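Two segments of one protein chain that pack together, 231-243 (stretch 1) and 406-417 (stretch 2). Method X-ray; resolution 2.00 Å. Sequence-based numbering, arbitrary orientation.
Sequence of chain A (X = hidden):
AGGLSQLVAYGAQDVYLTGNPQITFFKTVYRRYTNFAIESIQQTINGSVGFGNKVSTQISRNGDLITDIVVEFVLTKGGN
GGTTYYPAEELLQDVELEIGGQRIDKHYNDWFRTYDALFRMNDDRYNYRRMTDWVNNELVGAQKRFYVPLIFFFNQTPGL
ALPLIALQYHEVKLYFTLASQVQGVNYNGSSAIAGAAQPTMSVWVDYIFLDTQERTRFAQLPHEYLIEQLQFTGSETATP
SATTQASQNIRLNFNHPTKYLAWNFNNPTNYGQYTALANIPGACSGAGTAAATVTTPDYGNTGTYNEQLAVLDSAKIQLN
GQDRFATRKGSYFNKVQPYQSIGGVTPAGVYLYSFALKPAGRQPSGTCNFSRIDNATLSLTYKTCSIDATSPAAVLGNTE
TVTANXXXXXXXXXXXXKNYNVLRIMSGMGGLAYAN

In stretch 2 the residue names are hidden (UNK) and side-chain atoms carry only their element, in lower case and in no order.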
# COMPACT_ATOMS: atom_id res chain seq x y z
N GLN A 231 -10.20 -14.93 20.50
CA GLN A 231 -10.32 -15.26 21.91
C GLN A 231 -10.16 -13.99 22.72
O GLN A 231 -9.23 -13.21 22.49
CB GLN A 231 -9.27 -16.30 22.33
CG GLN A 231 -9.40 -17.62 21.60
CD GLN A 231 -8.39 -18.65 22.08
OE1 GLN A 231 -8.48 -19.14 23.20
NE2 GLN A 231 -7.43 -18.98 21.23
N PHE A 232 -11.07 -13.78 23.67
CA PHE A 232 -11.03 -12.62 24.55
C PHE A 232 -11.84 -12.95 25.78
O PHE A 232 -13.05 -13.19 25.68
CB PHE A 232 -11.58 -11.38 23.84
CG PHE A 232 -11.67 -10.17 24.71
CD1 PHE A 232 -10.53 -9.48 25.10
CD2 PHE A 232 -12.90 -9.70 25.15
CE1 PHE A 232 -10.61 -8.37 25.90
CE2 PHE A 232 -12.99 -8.59 25.95
CZ PHE A 232 -11.84 -7.92 26.33
N THR A 233 -11.19 -12.99 26.94
CA THR A 233 -11.82 -13.39 28.19
C THR A 233 -12.23 -12.21 29.05
O THR A 233 -12.62 -12.40 30.21
CB THR A 233 -10.88 -14.31 28.98
OG1 THR A 233 -9.70 -13.58 29.34
CG2 THR A 233 -10.49 -15.51 28.14
N GLY A 234 -12.18 -11.00 28.52
CA GLY A 234 -12.50 -9.82 29.29
C GLY A 234 -11.27 -8.99 29.62
O GLY A 234 -10.12 -9.45 29.51
N SER A 235 -11.51 -7.75 30.01
CA SER A 235 -10.43 -6.83 30.33
C SER A 235 -9.73 -7.24 31.62
O SER A 235 -10.36 -7.70 32.57
CB SER A 235 -10.97 -5.41 30.47
OG SER A 235 -11.65 -4.99 29.29
N GLU A 236 -8.43 -6.95 31.64
CA GLU A 236 -7.58 -7.18 32.80
C GLU A 236 -7.37 -5.80 33.44
O GLU A 236 -7.47 -4.77 32.77
CB GLU A 236 -6.24 -7.78 32.38
CG GLU A 236 -6.35 -9.18 31.78
CD GLU A 236 -7.01 -10.17 32.73
OE1 GLU A 236 -6.72 -10.11 33.94
OE2 GLU A 236 -7.81 -11.00 32.25
N THR A 237 -7.07 -5.78 34.74
CA THR A 237 -6.89 -4.54 35.47
C THR A 237 -5.40 -4.20 35.50
O THR A 237 -4.63 -4.85 36.21
CB THR A 237 -7.46 -4.65 36.88
OG1 THR A 237 -8.85 -4.96 36.81
CG2 THR A 237 -7.28 -3.34 37.63
N ALA A 238 -5.01 -3.19 34.73
CA ALA A 238 -3.64 -2.70 34.77
C ALA A 238 -3.46 -1.72 35.92
O ALA A 238 -4.38 -0.98 36.28
CB ALA A 238 -3.27 -2.03 33.44
N THR A 239 -2.27 -1.74 36.51
CA THR A 239 -1.96 -0.92 37.68
C THR A 239 -0.68 -0.12 37.44
O THR A 239 0.35 -0.37 38.08
CB THR A 239 -1.81 -1.79 38.94
OG1 THR A 239 -0.73 -2.72 38.76
CG2 THR A 239 -3.10 -2.56 39.21
N PRO A 240 -0.69 0.84 36.53
CA PRO A 240 0.50 1.69 36.30
C PRO A 240 0.54 2.69 37.46
O PRO A 240 -0.53 3.09 37.92
CB PRO A 240 0.28 2.34 34.97
CG PRO A 240 -1.18 2.17 34.69
CD PRO A 240 -1.63 0.92 35.39
N SER A 241 1.69 3.16 37.87
CA SER A 241 1.89 4.05 39.00
C SER A 241 2.65 5.30 38.56
O SER A 241 3.32 5.32 37.53
CB SER A 241 2.65 3.34 40.13
OG SER A 241 3.15 4.27 41.07
N ALA A 242 2.53 6.34 39.38
CA ALA A 242 3.16 7.62 39.11
C ALA A 242 4.44 7.84 39.91
O ALA A 242 5.13 8.84 39.69
CB ALA A 242 2.18 8.77 39.39
N THR A 243 4.77 6.93 40.83
CA THR A 243 5.94 7.08 41.68
C THR A 243 7.00 6.01 41.47
O THR A 243 8.16 6.23 41.84
CB THR A 243 5.53 7.06 43.17
OG1 THR A 243 4.60 6.00 43.40
CG2 THR A 243 4.90 8.39 43.56
N UNK A 406 -1.03 11.25 33.36
CA UNK A 406 -2.39 10.88 33.01
C UNK A 406 -2.49 9.44 32.53
O UNK A 406 -3.60 8.97 32.27
o UNK A 406 -2.07 11.75 30.78
c UNK A 406 -3.00 13.24 32.43
c UNK A 406 -2.93 11.81 31.92
N UNK A 407 -1.36 8.73 32.40
CA UNK A 407 -1.37 7.35 31.96
C UNK A 407 -1.96 6.40 32.99
O UNK A 407 -2.24 5.25 32.65
c UNK A 407 0.05 6.91 31.61
N UNK A 408 -2.14 6.85 34.23
CA UNK A 408 -2.72 6.01 35.27
C UNK A 408 -4.18 5.67 35.01
O UNK A 408 -4.73 4.79 35.68
c UNK A 408 -2.58 6.68 36.64
o UNK A 408 -3.17 7.98 36.59
c UNK A 408 -1.11 6.79 37.02
N UNK A 409 -4.82 6.34 34.05
CA UNK A 409 -6.20 6.03 33.70
C UNK A 409 -6.31 4.84 32.74
O UNK A 409 -7.42 4.35 32.52
c UNK A 409 -7.64 8.15 35.28
c UNK A 409 -6.88 7.25 33.08
c UNK A 409 -7.82 9.56 33.23
c UNK A 409 -7.01 8.50 33.95
N UNK A 410 -5.19 4.38 32.18
CA UNK A 410 -5.18 3.23 31.28
C UNK A 410 -5.19 1.95 32.12
O UNK A 410 -4.19 1.26 32.28
c UNK A 410 -4.96 4.75 28.58
c UNK A 410 -2.48 4.50 28.75
c UNK A 410 -3.97 3.28 30.36
c UNK A 410 -3.79 4.55 29.53
N UNK A 411 -6.37 1.64 32.66
CA UNK A 411 -6.52 0.55 33.61
C UNK A 411 -7.17 -0.70 33.02
O UNK A 411 -7.22 -1.73 33.70
o UNK A 411 -8.59 1.55 34.37
c UNK A 411 -7.34 1.01 34.82
c UNK A 411 -6.59 2.09 35.59
N UNK A 412 -7.66 -0.63 31.79
CA UNK A 412 -8.30 -1.77 31.14
C UNK A 412 -7.29 -2.40 30.18
O UNK A 412 -6.94 -1.80 29.16
c UNK A 412 -9.57 -1.35 30.41
N UNK A 413 -6.82 -3.60 30.51
CA UNK A 413 -5.89 -4.35 29.67
C UNK A 413 -6.69 -5.39 28.89
O UNK A 413 -7.22 -6.34 29.47
c UNK A 413 -3.93 -6.05 29.82
c UNK A 413 -2.94 -6.67 30.79
c UNK A 413 -4.80 -5.01 30.52
c UNK A 413 -3.19 -5.43 28.63
N UNK A 414 -6.77 -5.20 27.57
CA UNK A 414 -7.47 -6.12 26.69
C UNK A 414 -6.45 -6.95 25.93
O UNK A 414 -5.63 -6.40 25.19
c UNK A 414 -8.36 -5.36 25.71
o UNK A 414 -10.37 -4.88 26.92
c UNK A 414 -9.35 -4.44 26.40
n UNK A 414 -9.05 -3.15 26.41
N UNK A 415 -6.49 -8.27 26.12
CA UNK A 415 -5.57 -9.19 25.47
C UNK A 415 -6.37 -10.05 24.50
O UNK A 415 -7.34 -10.70 24.90
c UNK A 415 -4.13 -9.16 27.53
c UNK A 415 -3.45 -9.93 28.63
c UNK A 415 -3.78 -10.92 25.78
c UNK A 415 -4.81 -10.05 26.48
N UNK A 416 -5.96 -10.06 23.24
CA UNK A 416 -6.64 -10.81 22.20
C UNK A 416 -5.73 -11.91 21.66
O UNK A 416 -4.50 -11.77 21.64
c UNK A 416 -8.03 -8.81 21.48
o UNK A 416 -10.66 -5.83 22.68
c UNK A 416 -7.58 -7.53 21.76
c UNK A 416 -9.79 -6.81 22.28
c UNK A 416 -10.27 -8.08 22.02
c UNK A 416 -9.39 -9.07 21.62
c UNK A 416 -7.08 -9.90 21.05
c UNK A 416 -8.44 -6.53 22.16
N UNK A 417 -6.35 -13.00 21.22
CA UNK A 417 -5.63 -14.10 20.60
C UNK A 417 -6.42 -14.57 19.39
O UNK A 417 -7.64 -14.76 19.47
c UNK A 417 -5.43 -15.26 21.58
O HOH W 1 -8.42 -11.94 26.94

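Position 406 carries three side-chain atoms, one carbon bearing one oxygen and one carbon. That branched hydroxyl pattern is threonine, Thr-406; it lies out of reach of stretch 1, and its hydroxyl is hydrogen-bonded elsewhere in the structure. Position 407 has a single side-chain carbon, hence alanine. Ala-407 contributes mainly its carbonyl: Pro-240 CG sits 3.8 Å from Ala-407 O.

At 408 the pattern of one carbon bearing an oxygen and a carbon returns, and the terminal carbon faces the backbone of stretch 1 near Pro-240. This is Thr-408, whose CG2 is 3.9 Å from Pro-240 O. Position 409 shows four carbons forked at the second, which identifies leucine; Leu-409 points away from stretch 1 and touches nothing there. Position 410 has the same four-carbon fork and is Leu-410. Its side chain comes no nearer to stretch 1 than 5.3 Å, from Leu-410 CB to Pro-240 CG, but Leu-410 O lies 3.6 Å from Ala-238 CB, and this buried carbonyl finds no polar partner in the model.

Position 411 again has one carbon bearing an oxygen and a carbon, so it is threonine. The backbone of Thr-411 does the pairing: Ala-238 N donates to Thr-411 O at 2.8 Å with an N-H...O angle of 154°. Position 412 has one side-chain carbon, Ala-412; its CB is 4.3 Å from Ser-235 CB, and its backbone faces Thr-237 in a non-hydrogen-bonded antiparallel pair.

Position 413 bears four carbons forked at the second, and its first carbon lies 3.6 Å from Glu-236 CB. It is Leu-413, with chi1 t and chi2 p. The closeness of the two CB atoms follows from the paired backbones, where Glu-236 N to Leu-413 O and Leu-413 N to Glu-236 O are both 2.6 Å hydrogen bonds.

Position 414 has two carbons, the second carrying one oxygen and one nitrogen: an amide on a short stem, asparagine. Ser-235 OG donates to Asn-414 OD1 at 2.7 Å, while the amide nitrogen is satisfied elsewhere in the structure. Position 415 has four carbons forked at the first, with one arm two carbons long. This is isoleucine, and Ile-415 CD1 reaches to 4.3 Å from Glu-236 CG.

Position 416 shows one carbon, then a six-carbon ring bearing an oxygen, beside the ring of Phe-232: tyrosine. The Tyr-416 and Phe-232 planes meet at 21° with centroids 4.8 Å apart, but they are slid so that the rings barely overlap. Position 417 has one carbon, 4.0 Å from Gln-231 CB, and is Ala-417.

The contact works through two antiparallel ladders whose register shifts by one. Reciprocal hydrogen bonds join Gln-231 with Ala-417 (Gln-231 N to Ala-417 O, 2.8 Å) and Glu-236 with Leu-413. Between them the strands part, and water 1 bridges the gap, accepting from Thr-233 N at 3.0 Å and donating to Ile-415 O at 2.6 Å.

Stretch 2 (406-417) TATLLTALNIYA
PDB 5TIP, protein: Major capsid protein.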